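Local coordinates for decapping nuclease RAI1 (PDB 5BUD), which hydrolyses the NAD cap from the 5' end of RNAs with the aid of divalent metal ions and stimulates the exoribonuclease RAT1, at residues K372-G376 / Q377-P381. Residues are numbered along the deposited sequence; the frame is centred on the assembly and turned at random.
Sequences KLRNG and QLLTP
L373 O takes two backbone donors from the residues that follow the helix end, L378 N in the carbonyl plane on a lone pair and L379 N almost in line with the C=O, each at 3.0 Å. This is how helix 367-377 ends: through a wider, pi-type turn, in which Q377 N also reaches back five residues to K372 O at 3.0 Å. G376, with a positive phi of 131°, departs from helical geometry within the turn, and its N makes a weak hydrogen bond to L379 O. These main-chain bonds are the tight part, together with L378 CB, 3.4 Å from L373 O. Behind them L373 and L378 pack on V126 of strand 121-128; L379 lies alongside R374, its CD1 4.0 Å from NH1, while R374 NH2 is hydrogen-bonded to K347 O and P127 O. The outer side is looser. There Q377, its CG anti to the backbone N (chi1 -154°), extends beside K372, OE1 merely touching K372 CB at 3.7 Å. One water bridges G376 O and L378 O; another donates to R374 O. With T380 as N-cap of helix 381-389, the turn links two helices. Its chemistry implies a helix end fixed mainly by main-chain bonds, with leucine side chains packing against strand 121-128 and water donating to carbonyl oxygens of the turn.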
ATOM      1  N   LYS A 372      22.192 -10.328   8.388  1.00 32.22           N
ATOM      2  CA  LYS A 372      21.949  -9.173   7.520  1.00 34.64           C
ATOM      3  C   LYS A 372      20.699  -8.416   7.956  1.00 31.32           C
ATOM      4  O   LYS A 372      20.686  -7.185   7.970  1.00 28.05           O
ATOM      5  CB  LYS A 372      21.822  -9.571   6.052  1.00 38.04           C
ATOM      6  CG  LYS A 372      23.155  -9.890   5.400  1.00 42.30           C
ATOM      7  CD  LYS A 372      22.979 -10.360   3.963  1.00 45.92           C
ATOM      8  CE  LYS A 372      22.671 -11.846   3.886  1.00 50.49           C
ATOM      9  NZ  LYS A 372      22.750 -12.326   2.475  1.00 54.95           N
ATOM     10  N   LEU A 373      19.653  -9.165   8.301  1.00 30.28           N
ATOM     11  CA  LEU A 373      18.378  -8.546   8.644  1.00 30.30           C
ATOM     12  C   LEU A 373      18.548  -7.647   9.864  1.00 29.72           C
ATOM     13  O   LEU A 373      18.043  -6.504   9.910  1.00 28.93           O
ATOM     14  CB  LEU A 373      17.297  -9.610   8.878  1.00 28.92           C
ATOM     15  CG  LEU A 373      16.721 -10.201   7.570  1.00 30.69           C
ATOM     16  CD1 LEU A 373      15.841 -11.402   7.842  1.00 29.81           C
ATOM     17  CD2 LEU A 373      15.971  -9.143   6.761  1.00 31.16           C
ATOM     18  N   ARG A 374      19.279  -8.170  10.835  1.00 28.69           N
ATOM     19  CA  ARG A 374      19.403  -7.527  12.141  1.00 29.66           C
ATOM     20  C   ARG A 374      20.501  -6.469  12.169  1.00 29.21           C
ATOM     21  O   ARG A 374      20.535  -5.687  13.090  1.00 30.91           O
ATOM     22  CB  ARG A 374      19.642  -8.572  13.218  1.00 30.84           C
ATOM     23  CG  ARG A 374      18.437  -9.460  13.456  1.00 30.97           C
ATOM     24  CD  ARG A 374      18.705 -10.489  14.541  1.00 31.18           C
ATOM     25  NE  ARG A 374      17.508 -11.304  14.796  1.00 31.85           N
ATOM     26  CZ  ARG A 374      16.461 -10.914  15.519  1.00 28.18           C
ATOM     27  NH1 ARG A 374      16.458  -9.731  16.104  1.00 28.36           N
ATOM     28  NH2 ARG A 374      15.412 -11.715  15.666  1.00 29.83           N
ATOM     29  N   ASN A 375      21.358  -6.429  11.149  1.00 32.04           N
ATOM     30  CA  ASN A 375      22.450  -5.439  11.077  1.00 34.07           C
ATOM     31  C   ASN A 375      22.402  -4.551   9.842  1.00 37.30           C
ATOM     32  O   ASN A 375      23.421  -4.380   9.149  1.00 39.19           O
ATOM     33  CB  ASN A 375      23.809  -6.155  11.158  1.00 34.32           C
ATOM     34  CG  ASN A 375      23.997  -6.870  12.467  1.00 34.78           C
ATOM     35  OD1 ASN A 375      23.793  -8.080  12.565  1.00 36.06           O
ATOM     36  ND2 ASN A 375      24.339  -6.113  13.502  1.00 37.66           N
ATOM     37  N   GLY A 376      21.233  -3.974   9.545  1.00 33.45           N
ATOM     38  CA  GLY A 376      21.147  -3.007   8.464  1.00 33.87           C
ATOM     39  C   GLY A 376      20.033  -3.212   7.462  1.00 34.37           C
ATOM     40  O   GLY A 376      19.449  -2.245   7.003  1.00 32.84           O
ATOM     41  N   GLN A 377      19.724  -4.465   7.139  1.00 34.85           N
ATOM     42  CA  GLN A 377      18.788  -4.770   6.070  1.00 37.22           C
ATOM     43  C   GLN A 377      17.314  -4.595   6.500  1.00 33.60           C
ATOM     44  O   GLN A 377      16.444  -4.420   5.659  1.00 32.11           O
ATOM     45  CB  GLN A 377      19.017  -6.191   5.596  1.00 43.56           C
ATOM     46  CG  GLN A 377      18.613  -6.450   4.177  1.00 50.10           C
ATOM     47  CD  GLN A 377      19.190  -7.759   3.695  1.00 53.19           C
ATOM     48  OE1 GLN A 377      20.325  -7.802   3.200  1.00 52.15           O
ATOM     49  NE2 GLN A 377      18.426  -8.839   3.859  1.00 50.66           N
ATOM     50  N   LEU A 378      17.056  -4.687   7.801  1.00 30.30           N
ATOM     51  CA  LEU A 378      15.765  -4.349   8.385  1.00 26.49           C
ATOM     52  C   LEU A 378      16.035  -3.470   9.596  1.00 25.87           C
ATOM     53  O   LEU A 378      15.844  -2.250   9.545  1.00 24.84           O
ATOM     54  CB  LEU A 378      14.953  -5.593   8.738  1.00 27.27           C
ATOM     55  CG  LEU A 378      13.442  -5.370   8.969  1.00 28.85           C
ATOM     56  CD1 LEU A 378      12.688  -6.688   9.121  1.00 28.84           C
ATOM     57  CD2 LEU A 378      13.168  -4.491  10.164  1.00 29.38           C
ATOM     58  N   LEU A 379      16.537  -4.075  10.671  1.00 25.19           N
ATOM     59  CA  LEU A 379      16.902  -3.332  11.876  1.00 24.49           C
ATOM     60  C   LEU A 379      18.157  -2.515  11.627  1.00 27.80           C
ATOM     61  O   LEU A 379      19.024  -2.910  10.836  1.00 28.10           O
ATOM     62  CB  LEU A 379      17.140  -4.287  13.027  1.00 27.34           C
ATOM     63  CG  LEU A 379      15.913  -5.122  13.424  1.00 27.45           C
ATOM     64  CD1 LEU A 379      16.275  -6.018  14.591  1.00 29.53           C
ATOM     65  CD2 LEU A 379      14.768  -4.186  13.777  1.00 27.57           C
ATOM     66  N   THR A 380      18.221  -1.351  12.258  1.00 26.36           N
ATOM     67  CA  THR A 380      19.387  -0.510  12.198  1.00 27.07           C
ATOM     68  C   THR A 380      19.973  -0.348  13.590  1.00 26.64           C
ATOM     69  O   THR A 380      19.254  -0.519  14.604  1.00 24.20           O
ATOM     70  CB  THR A 380      19.048   0.866  11.635  1.00 27.78           C
ATOM     71  OG1 THR A 380      18.142   1.537  12.526  1.00 28.31           O
ATOM     72  CG2 THR A 380      18.433   0.723  10.233  1.00 28.26           C
ATOM     73  N   PRO A 381      21.281   0.013  13.652  1.00 28.37           N
ATOM     74  CA  PRO A 381      21.914   0.137  14.968  1.00 26.91           C
ATOM     75  C   PRO A 381      21.368   1.297  15.791  1.00 26.21           C
ATOM     76  O   PRO A 381      21.297   1.185  17.026  1.00 27.68           O
ATOM     77  CB  PRO A 381      23.411   0.282  14.639  1.00 28.74           C
ATOM     78  CG  PRO A 381      23.463   0.718  13.200  1.00 28.76           C
ATOM     79  CD  PRO A 381      22.272   0.070  12.555  1.00 27.26           C
TER
HETATM   80  O   HOH W   1      21.522  -3.080  13.225  1.00 43.40           O
HETATM   81  O   HOH W   2      17.052  -0.911   7.258  1.00 37.80           O